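Local coordinates for protein LP15968p (Drosophila melanogaster, PDB 3MN8) that releases C-terminal arginine or lysine from peptides and proteins as a zinc-dependent carboxypeptidase, this chain being the first of three carboxypeptidase-like domains of the whole protein, at residues P92-I97 / Q330-A335; V211-F216 / C299-I304; A223-D228 / V247-A252. All blocks are in the same frame, centred on the assembly; numbering follows the deposited sequence.

Contact 1: P92-I97 / Q330-A335; sequences PPVKYI and QLLRQA
Val-94 and Tyr-96 of strand 93-97 meet Leu-331, Leu-332 and Ala-335 in an apolar helix-on-sheet contact, deep in the catalytic domain where helix 317-333 lies against one face of the central sheet. It illustrates how alternate residues of a strand and its lead-in serve one helix and the turn after it: Pro-92, Val-94 and Tyr-96 all face the 330-335 segment, and no hydrogen bond crosses between them. Tyr-96 carries the largest share. Its ring crosses Leu-332 aslant, with CZ 3.5 Å from Leu-332 CD2, while the phenol oxygen reaches tip to tip toward Leu-331 and lies 3.4 Å from Leu-331 CB. All four side-chain carbons of Leu-331 gather around that oxygen, which is hydrogen-bonded to the carbonyl oxygen of Leu-328, so the helix grips both the ring and its polar end. A phenylalanine here would probably leave Leu-328 O without its hydroxyl partner and open a gap between the ring and Leu-331. Val-94 divides its methyls between two residues. With CG1 anti to the backbone N (chi1 -177°), that methyl sits 3.9 Å from Leu-332 CD2, whereas CG2 lies 3.7 Å from Ala-335 CB. Pro-92 finishes the row, its CG 3.8 Å from Ala-335 O. Strand 93-97 runs between strands 136-140 and 212-217; Lys-95 lies on the other face, where it touches Trp-204 and Ile-205 of helix 196-205. Beside helix 317-333 lies helix 245-257, met by Leu-331 at Tyr-255 and by Gln-334 through a hydrogen bond to Gln-250.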
loop_
_atom_site.group_PDB
_atom_site.type_symbol
_atom_site.label_atom_id
_atom_site.label_comp_id
_atom_site.label_asym_id
_atom_site.label_seq_id
_atom_site.Cartn_x
_atom_site.Cartn_y
_atom_site.Cartn_z
ATOM N N PRO A 92 -0.684 13.163 1.718
ATOM C CA PRO A 92 -1.144 11.770 1.770
ATOM C C PRO A 92 -0.118 10.834 2.392
ATOM O O PRO A 92 1.010 10.738 1.895
ATOM C CB PRO A 92 -1.327 11.396 0.294
ATOM C CG PRO A 92 -1.270 12.690 -0.469
ATOM C CD PRO A 92 -0.437 13.613 0.337
ATOM N N PRO A 93 -0.503 10.142 3.471
ATOM C CA PRO A 93 0.337 9.048 3.959
ATOM C C PRO A 93 0.073 7.823 3.095
ATOM O O PRO A 93 -1.061 7.548 2.693
ATOM C CB PRO A 93 -0.148 8.817 5.403
ATOM C CG PRO A 93 -1.427 9.577 5.537
ATOM C CD PRO A 93 -1.758 10.252 4.220
ATOM N N VAL A 94 1.133 7.092 2.791
ATOM C CA VAL A 94 1.023 5.935 1.935
ATOM C C VAL A 94 1.980 4.892 2.484
ATOM O O VAL A 94 2.917 5.244 3.208
ATOM C CB VAL A 94 1.416 6.290 0.492
ATOM C CG1 VAL A 94 1.234 5.093 -0.420
ATOM C CG2 VAL A 94 0.604 7.484 -0.004
ATOM N N LYS A 95 1.747 3.619 2.157
ATOM C CA LYS A 95 2.642 2.537 2.582
ATOM C C LYS A 95 2.869 1.457 1.521
ATOM O O LYS A 95 1.997 1.168 0.694
ATOM C CB LYS A 95 2.151 1.895 3.882
ATOM C CG LYS A 95 0.814 1.185 3.781
ATOM C CD LYS A 95 -0.122 1.671 4.886
ATOM C CE LYS A 95 -1.092 0.574 5.311
ATOM N NZ LYS A 95 -1.845 -0.045 4.187
ATOM N N TYR A 96 4.062 0.881 1.546
ATOM C CA TYR A 96 4.369 -0.320 0.774
ATOM C C TYR A 96 4.783 -1.437 1.732
ATOM O O TYR A 96 5.700 -1.260 2.544
ATOM C CB TYR A 96 5.505 -0.054 -0.214
ATOM C CG TYR A 96 5.052 0.518 -1.536
ATOM C CD1 TYR A 96 3.738 0.372 -1.962
ATOM C CD2 TYR A 96 5.943 1.193 -2.367
ATOM C CE1 TYR A 96 3.325 0.875 -3.177
ATOM C CE2 TYR A 96 5.536 1.708 -3.586
ATOM C CZ TYR A 96 4.219 1.549 -3.984
ATOM O OH TYR A 96 3.772 2.055 -5.186
ATOM N N ILE A 97 4.106 -2.580 1.676
ATOM C CA ILE A 97 4.570 -3.705 2.482
ATOM C C ILE A 97 5.029 -4.832 1.572
ATOM O O ILE A 97 4.518 -4.979 0.461
ATOM C CB ILE A 97 3.524 -4.218 3.507
ATOM C CG1 ILE A 97 3.114 -3.117 4.506
ATOM C CG2 ILE A 97 4.119 -5.371 4.296
ATOM C CD1 ILE A 97 1.972 -2.248 4.072
ATOM N N GLN A 330 4.923 5.434 -10.309
ATOM C CA GLN A 330 3.645 5.850 -10.868
ATOM C C GLN A 330 2.460 5.485 -9.976
ATOM O O GLN A 330 1.510 6.254 -9.864
ATOM C CB GLN A 330 3.471 5.278 -12.276
ATOM C CG GLN A 330 4.409 5.896 -13.278
ATOM C CD GLN A 330 4.287 7.408 -13.303
ATOM O OE1 GLN A 330 3.291 7.950 -13.770
ATOM N NE2 GLN A 330 5.306 8.095 -12.801
ATOM N N LEU A 331 2.514 4.316 -9.346
ATOM C CA LEU A 331 1.456 3.898 -8.428
ATOM C C LEU A 331 1.421 4.873 -7.269
ATOM O O LEU A 331 0.358 5.335 -6.863
ATOM C CB LEU A 331 1.704 2.482 -7.912
ATOM C CG LEU A 331 0.607 1.840 -7.057
ATOM C CD1 LEU A 331 0.972 0.409 -6.715
ATOM C CD2 LEU A 331 0.383 2.612 -5.774
ATOM N N LEU A 332 2.590 5.193 -6.738
ATOM C CA LEU A 332 2.645 6.122 -5.620
ATOM C C LEU A 332 1.953 7.412 -5.995
ATOM O O LEU A 332 1.164 7.933 -5.218
ATOM C CB LEU A 332 4.086 6.379 -5.172
ATOM C CG LEU A 332 4.700 5.181 -4.426
ATOM C CD1 LEU A 332 6.192 5.337 -4.201
ATOM C CD2 LEU A 332 3.985 4.937 -3.112
ATOM N N ARG A 333 2.215 7.907 -7.202
ATOM C CA ARG A 333 1.618 9.176 -7.652
ATOM C C ARG A 333 0.103 9.103 -7.824
ATOM O O ARG A 333 -0.563 10.129 -7.965
ATOM C CB ARG A 333 2.293 9.686 -8.926
ATOM C CG ARG A 333 3.809 9.700 -8.807
ATOM C CD ARG A 333 4.488 10.683 -9.749
ATOM N NE ARG A 333 4.438 12.043 -9.244
ATOM C CZ ARG A 333 5.476 12.832 -8.961
ATOM N NH1 ARG A 333 5.221 14.047 -8.513
ATOM N NH2 ARG A 333 6.740 12.446 -9.120
ATOM N N GLN A 334 -0.439 7.890 -7.791
ATOM C CA GLN A 334 -1.885 7.690 -7.817
ATOM C C GLN A 334 -2.530 8.089 -6.478
ATOM O O GLN A 334 -3.740 8.299 -6.394
ATOM C CB GLN A 334 -2.213 6.239 -8.161
ATOM C CG GLN A 334 -2.025 5.867 -9.632
ATOM C CD GLN A 334 -3.087 6.501 -10.525
ATOM O OE1 GLN A 334 -4.270 6.174 -10.438
ATOM N NE2 GLN A 334 -2.663 7.412 -11.383
ATOM N N ALA A 335 -1.727 8.215 -5.430
ATOM C CA ALA A 335 -2.245 8.726 -4.176
ATOM C C ALA A 335 -2.575 10.212 -4.304
ATOM O O ALA A 335 -2.904 10.880 -3.322
ATOM C CB ALA A 335 -1.256 8.495 -3.048
#

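Contact 2: V211-F216 / C299-I304; sequences VLSANF and CFELTI
Glu-301 and Ser-213 face each other across two parallel strands, and the glutamate shows how a carboxylate can be fixed against one face of a sheet. Its CB lies 3.9 Å from Ser-213 O. CG, anti to the backbone N (chi1 177°), comes 3.6 Å from Asn-215 ND2 and almost as near to Ser-213 OG. CD sets one oxygen toward each of these residues: OE1 accepts a 2.8 Å hydrogen bond from Ser-213 OG on its anti side, 18° out of the carboxylate plane, whereas OE2 lies beside Asn-215 ND2 at an angle too poor for such a bond, amide and carboxylate planes 49° apart. Lys-95 NZ adds a long, weak ion pair to OE1 and a weak hydrogen bond to Ser-213 OG. Asn-215 OD1 is hydrogen-bonded to NE2 of the zinc ligand His-217. On the opposite face Ile-304 lies alongside Phe-216, its CB 3.9 Å from Phe-216 CD2. Backbone bonds join the strands in the parallel pattern, Ser-213 linking Phe-300 O to Leu-302 N and Asn-215 linking Leu-302 O to Ile-304 N. These are core strands of the mixed sheet of M14 carboxypeptidases, leading to His-217 and to Glu-305, the predicted proton donor/acceptor.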
loop_
_atom_site.group_PDB
_atom_site.type_symbol
_atom_site.label_atom_id
_atom_site.label_comp_id
_atom_site.label_asym_id
_atom_site.label_seq_id
_atom_site.Cartn_x
_atom_site.Cartn_y
_atom_site.Cartn_z
ATOM N N VAL A 211 -3.824 6.550 2.739
ATOM C CA VAL A 211 -4.643 6.874 1.582
ATOM C C VAL A 211 -4.573 5.770 0.538
ATOM O O VAL A 211 -5.584 5.381 -0.036
ATOM C CB VAL A 211 -4.202 8.211 0.932
ATOM C CG1 VAL A 211 -4.867 8.391 -0.423
ATOM C CG2 VAL A 211 -4.497 9.405 1.864
ATOM N N LEU A 212 -3.369 5.268 0.309
ATOM C CA LEU A 212 -3.111 4.259 -0.711
ATOM C C LEU A 212 -2.054 3.293 -0.182
ATOM O O LEU A 212 -1.261 3.659 0.679
ATOM C CB LEU A 212 -2.622 4.944 -1.996
ATOM C CG LEU A 212 -1.989 4.142 -3.144
ATOM C CD1 LEU A 212 -2.889 3.006 -3.567
ATOM C CD2 LEU A 212 -1.699 5.061 -4.333
ATOM N N SER A 213 -2.030 2.071 -0.707
ATOM C CA SER A 213 -1.110 1.046 -0.218
ATOM C C SER A 213 -0.969 -0.125 -1.184
ATOM O O SER A 213 -1.834 -0.384 -2.014
ATOM C CB SER A 213 -1.598 0.519 1.136
ATOM O OG SER A 213 -0.824 -0.590 1.549
ATOM N N ALA A 214 0.126 -0.853 -1.061
ATOM C CA ALA A 214 0.309 -2.049 -1.862
ATOM C C ALA A 214 1.095 -3.051 -1.053
ATOM O O ALA A 214 1.973 -2.656 -0.289
ATOM C CB ALA A 214 1.038 -1.716 -3.142
ATOM N N ASN A 215 0.765 -4.338 -1.182
ATOM C CA ASN A 215 1.639 -5.371 -0.630
ATOM C C ASN A 215 2.059 -6.437 -1.666
ATOM O O ASN A 215 1.289 -6.815 -2.563
ATOM C CB ASN A 215 1.149 -5.935 0.727
ATOM C CG ASN A 215 0.030 -6.929 0.591
ATOM O OD1 ASN A 215 0.219 -8.113 0.867
ATOM N ND2 ASN A 215 -1.151 -6.461 0.186
ATOM N N PHE A 216 3.313 -6.874 -1.555
ATOM C CA PHE A 216 3.959 -7.590 -2.629
ATOM C C PHE A 216 4.120 -9.053 -2.308
ATOM O O PHE A 216 4.485 -9.432 -1.195
ATOM C CB PHE A 216 5.304 -6.944 -2.947
ATOM C CG PHE A 216 5.188 -5.495 -3.292
ATOM C CD1 PHE A 216 5.262 -4.523 -2.311
ATOM C CD2 PHE A 216 4.960 -5.103 -4.600
ATOM C CE1 PHE A 216 5.130 -3.186 -2.634
ATOM C CE2 PHE A 216 4.822 -3.758 -4.925
ATOM C CZ PHE A 216 4.907 -2.805 -3.946
ATOM N N CYS A 299 -7.972 3.189 3.566
ATOM C CA CYS A 299 -6.874 2.830 2.677
ATOM C C CYS A 299 -7.289 1.915 1.528
ATOM O O CYS A 299 -8.094 1.002 1.711
ATOM C CB CYS A 299 -5.713 2.202 3.453
ATOM S SG CYS A 299 -4.134 2.165 2.543
ATOM N N PHE A 300 -6.720 2.179 0.349
ATOM C CA PHE A 300 -6.927 1.374 -0.847
ATOM C C PHE A 300 -5.669 0.550 -1.154
ATOM O O PHE A 300 -4.756 1.039 -1.811
ATOM C CB PHE A 300 -7.227 2.277 -2.050
ATOM C CG PHE A 300 -8.569 2.969 -2.002
ATOM C CD1 PHE A 300 -9.204 3.338 -3.182
ATOM C CD2 PHE A 300 -9.196 3.249 -0.792
ATOM C CE1 PHE A 300 -10.441 3.981 -3.158
ATOM C CE2 PHE A 300 -10.432 3.900 -0.757
ATOM C CZ PHE A 300 -11.052 4.269 -1.938
ATOM N N GLU A 301 -5.618 -0.694 -0.682
ATOM C CA GLU A 301 -4.449 -1.545 -0.899
ATOM C C GLU A 301 -4.603 -2.473 -2.101
ATOM O O GLU A 301 -5.628 -3.138 -2.268
ATOM C CB GLU A 301 -4.145 -2.355 0.365
ATOM C CG GLU A 301 -2.991 -3.336 0.233
ATOM C CD GLU A 301 -2.490 -3.832 1.586
ATOM O OE1 GLU A 301 -1.958 -3.009 2.371
ATOM O OE2 GLU A 301 -2.622 -5.046 1.872
ATOM N N LEU A 302 -3.572 -2.520 -2.936
ATOM C CA LEU A 302 -3.472 -3.540 -3.979
ATOM C C LEU A 302 -2.608 -4.684 -3.502
ATOM O O LEU A 302 -1.746 -4.504 -2.644
ATOM C CB LEU A 302 -2.824 -2.976 -5.246
ATOM C CG LEU A 302 -3.589 -1.926 -6.042
ATOM C CD1 LEU A 302 -2.841 -1.652 -7.337
ATOM C CD2 LEU A 302 -5.008 -2.395 -6.316
ATOM N N THR A 303 -2.833 -5.862 -4.077
ATOM C CA THR A 303 -1.933 -6.997 -3.900
ATOM C C THR A 303 -1.125 -7.133 -5.185
ATOM O O THR A 303 -1.691 -7.275 -6.267
ATOM C CB THR A 303 -2.697 -8.328 -3.653
ATOM O OG1 THR A 303 -3.699 -8.147 -2.644
ATOM C CG2 THR A 303 -1.742 -9.435 -3.214
ATOM N N ILE A 304 0.197 -7.084 -5.083
ATOM C CA ILE A 304 1.010 -7.181 -6.288
ATOM C C ILE A 304 1.995 -8.352 -6.303
ATOM O O ILE A 304 2.847 -8.498 -5.409
ATOM C CB ILE A 304 1.733 -5.875 -6.592
ATOM C CG1 ILE A 304 0.712 -4.781 -6.867
ATOM C CG2 ILE A 304 2.643 -6.056 -7.799
ATOM C CD1 ILE A 304 1.283 -3.403 -6.777
#

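Contact 3: A223-D228 / V247-A252; sequences ASYPYD and VFKQLA. With GEM ((2-guanidinoethylmercapto)succinic acid), chain G.
Pro-226 sets its CD over one face of the Phe-248 ring, and the peptide bond that follows this proline is cis although the next residue, Tyr-227, is not a proline. Pro-226 CD stands 3.7 Å from the centroid of the Phe-248 ring, 21° off the normal, a CH-pi contact in which the two side chains cross at about a right angle. CD is set toward the rim of the ring, nearest Phe-248 CE1, while Pro-226 CG lies 3.6 Å from Phe-248 CZ. Phe-248 also meets the ring of Phe-300 and, edge to face, that of Tyr-294.

Tyr-225 carries much of the rest. Its CG sits between the backbone N and the carbonyl carbon (chi1 51°), and the ring beyond it meets residues on successive turns of helix 245-257. CD1 is 3.9 Å from Ala-252 CB, CD2 is 4.0 Å from Phe-248 CB, and the hydroxyl end lies against CG and CE of Lys-249. The ammonium of that lysine forms a salt bridge with Asp-245. Ala-223 CB lies 3.8 Å from Ala-252 CB; Tyr-225 thus meets Phe-248 while Ala-223 meets Ala-252, the order expected of nearly antiparallel axes (160°).

Past the cis peptide the chain turns to Asp-228, where guanidino nitrogen N4 of GEM lies over the face of the carboxylate, 2.9 Å from Asp-228 OD1, a close charge-to-charge approach. Asn-174, Arg-165 and Arg-175 are hydrogen-bonded to this ligand. An acidic side chain so placed is consistent with a substrate pocket for C-terminal arginine or lysine, here reached from strand 222-225 of the carboxypeptidase sheet.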
loop_
_atom_site.group_PDB
_atom_site.type_symbol
_atom_site.label_atom_id
_atom_site.label_comp_id
_atom_site.label_asym_id
_atom_site.label_seq_id
_atom_site.Cartn_x
_atom_site.Cartn_y
_atom_site.Cartn_z
ATOM N N ALA A 223 -1.371 -7.725 -11.107
ATOM C CA ALA A 223 -1.850 -6.703 -10.200
ATOM C C ALA A 223 -3.283 -7.041 -9.760
ATOM O O ALA A 223 -4.229 -6.990 -10.568
ATOM C CB ALA A 223 -1.789 -5.344 -10.883
ATOM N N SER A 224 -3.419 -7.391 -8.477
ATOM C CA SER A 224 -4.666 -7.892 -7.900
ATOM C C SER A 224 -5.268 -6.897 -6.921
ATOM O O SER A 224 -4.554 -6.266 -6.146
ATOM C CB SER A 224 -4.410 -9.218 -7.172
ATOM O OG SER A 224 -5.603 -9.786 -6.643
ATOM N N TYR A 225 -6.590 -6.782 -6.935
ATOM C CA TYR A 225 -7.292 -5.785 -6.131
ATOM C C TYR A 225 -8.515 -6.419 -5.508
ATOM O O TYR A 225 -8.944 -7.490 -5.947
ATOM C CB TYR A 225 -7.722 -4.611 -7.017
ATOM C CG TYR A 225 -8.466 -5.029 -8.270
ATOM C CD1 TYR A 225 -7.781 -5.434 -9.410
ATOM C CD2 TYR A 225 -9.844 -5.016 -8.314
ATOM C CE1 TYR A 225 -8.455 -5.812 -10.560
ATOM C CE2 TYR A 225 -10.529 -5.392 -9.458
ATOM C CZ TYR A 225 -9.829 -5.788 -10.579
ATOM O OH TYR A 225 -10.506 -6.165 -11.722
ATOM N N PRO A 226 -9.089 -5.759 -4.492
ATOM C CA PRO A 226 -10.290 -6.199 -3.760
ATOM C C PRO A 226 -11.536 -6.425 -4.645
ATOM O O PRO A 226 -11.646 -5.868 -5.750
ATOM C CB PRO A 226 -10.546 -5.042 -2.780
ATOM C CG PRO A 226 -9.215 -4.382 -2.610
ATOM C CD PRO A 226 -8.510 -4.526 -3.933
ATOM N N TYR A 227 -12.466 -7.251 -4.173
ATOM C CA TYR A 227 -12.308 -8.017 -2.952
ATOM C C TYR A 227 -11.672 -9.368 -3.274
ATOM O O TYR A 227 -11.684 -9.815 -4.432
ATOM C CB TYR A 227 -13.672 -8.268 -2.305
ATOM C CG TYR A 227 -14.361 -7.063 -1.714
ATOM C CD1 TYR A 227 -13.830 -6.405 -0.605
ATOM C CD2 TYR A 227 -15.571 -6.617 -2.233
ATOM C CE1 TYR A 227 -14.474 -5.324 -0.046
ATOM C CE2 TYR A 227 -16.217 -5.533 -1.685
ATOM C CZ TYR A 227 -15.661 -4.890 -0.592
ATOM O OH TYR A 227 -16.297 -3.808 -0.043
ATOM N N ASP A 228 -11.142 -10.018 -2.237
ATOM C CA ASP A 228 -10.493 -11.326 -2.354
ATOM C C ASP A 228 -11.485 -12.442 -2.047
ATOM O O ASP A 228 -11.200 -13.619 -2.264
ATOM C CB ASP A 228 -9.297 -11.426 -1.394
ATOM C CG ASP A 228 -8.026 -10.762 -1.948
ATOM O OD1 ASP A 228 -7.988 -10.462 -3.162
ATOM O OD2 ASP A 228 -7.058 -10.551 -1.172
ATOM N N VAL A 247 -11.603 2.949 -9.599
ATOM C CA VAL A 247 -10.330 3.415 -9.073
ATOM C C VAL A 247 -9.368 2.250 -8.894
ATOM O O VAL A 247 -8.177 2.337 -9.229
ATOM C CB VAL A 247 -10.496 4.150 -7.731
ATOM C CG1 VAL A 247 -9.151 4.317 -7.060
ATOM C CG2 VAL A 247 -11.153 5.502 -7.950
ATOM N N PHE A 248 -9.891 1.152 -8.372
ATOM C CA PHE A 248 -9.045 0.000 -8.122
ATOM C C PHE A 248 -8.432 -0.494 -9.413
ATOM O O PHE A 248 -7.225 -0.726 -9.477
ATOM C CB PHE A 248 -9.793 -1.102 -7.366
ATOM C CG PHE A 248 -9.586 -1.029 -5.886
ATOM C CD1 PHE A 248 -8.313 -1.142 -5.358
ATOM C CD2 PHE A 248 -10.641 -0.809 -5.032
ATOM C CE1 PHE A 248 -8.101 -1.061 -4.004
ATOM C CE2 PHE A 248 -10.435 -0.722 -3.673
ATOM C CZ PHE A 248 -9.157 -0.853 -3.157
ATOM N N LYS A 249 -9.261 -0.612 -10.446
ATOM C CA LYS A 249 -8.799 -1.023 -11.770
ATOM C C LYS A 249 -7.757 -0.051 -12.331
ATOM O O LYS A 249 -6.820 -0.468 -13.017
ATOM C CB LYS A 249 -9.980 -1.177 -12.730
ATOM C CG LYS A 249 -10.418 -2.621 -12.909
ATOM C CD LYS A 249 -11.787 -2.773 -13.563
ATOM C CE LYS A 249 -12.193 -4.246 -13.554
ATOM N NZ LYS A 249 -13.667 -4.431 -13.649
ATOM N N GLN A 250 -7.915 1.239 -12.025
ATOM C CA GLN A 250 -6.951 2.255 -12.453
ATOM C C GLN A 250 -5.608 2.073 -11.735
ATOM O O GLN A 250 -4.543 2.161 -12.343
ATOM C CB GLN A 250 -7.501 3.676 -12.237
ATOM C CG GLN A 250 -6.545 4.764 -12.729
ATOM C CD GLN A 250 -7.200 6.131 -12.895
ATOM O OE1 GLN A 250 -8.336 6.245 -13.357
ATOM N NE2 GLN A 250 -6.467 7.176 -12.542
ATOM N N LEU A 251 -5.671 1.801 -10.440
ATOM C CA LEU A 251 -4.471 1.522 -9.669
ATOM C C LEU A 251 -3.735 0.315 -10.210
ATOM O O LEU A 251 -2.553 0.390 -10.541
ATOM C CB LEU A 251 -4.830 1.301 -8.204
ATOM C CG LEU A 251 -5.411 2.549 -7.545
ATOM C CD1 LEU A 251 -5.893 2.257 -6.134
ATOM C CD2 LEU A 251 -4.403 3.700 -7.582
ATOM N N ALA A 252 -4.440 -0.805 -10.293
ATOM C CA ALA A 252 -3.860 -2.036 -10.822
ATOM C C ALA A 252 -3.252 -1.835 -12.207
ATOM O O ALA A 252 -2.195 -2.399 -12.516
ATOM C CB ALA A 252 -4.913 -3.147 -10.857
HETATM C C8 GEM G . -2.429 -14.997 -2.595
HETATM S S7 GEM G . -2.707 -13.272 -2.307
HETATM C C6 GEM G . -3.030 -12.717 -3.957
HETATM C C5 GEM G . -4.139 -13.494 -4.661
HETATM N N3 GEM G . -5.395 -13.153 -4.012
HETATM C C1 GEM G . -6.576 -13.732 -4.200
HETATM N N4 GEM G . -7.643 -13.311 -3.532
HETATM N N2 GEM G . -6.694 -14.741 -5.057
HETATM C C9 GEM G . -2.383 -15.672 -1.249
HETATM O O14 GEM G . -2.433 -14.953 -0.227
HETATM O O15 GEM G . -2.307 -16.918 -1.197
HETATM C C10 GEM G . -1.165 -15.280 -3.424
HETATM C C11 GEM G . 0.174 -14.975 -2.765
HETATM O O12 GEM G . 1.003 -14.301 -3.426
HETATM O O13 GEM G . 0.428 -15.426 -1.619
#

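All three contacts belong to the central mixed sheet of the catalytic domain, where strands 93-97, 212-217, 300-305 and 222-225 are consecutive neighbours. The centre of contact 2 lies about 8 Å from that of contact 1 and 9 Å from that of contact 3, which are themselves about 14 Å apart. Along the chain they are enclosed one within another: 223-228 and 247-252 fall between the two strands of contact 2, which in turn fall between the segments of contact 1. Contact 2 thus joins strands within the sheet, while contacts 1 and 3 bring helices 317-333 and 245-257 onto it, tying distant sequence into one scaffold that carries the zinc site and substrate pocket.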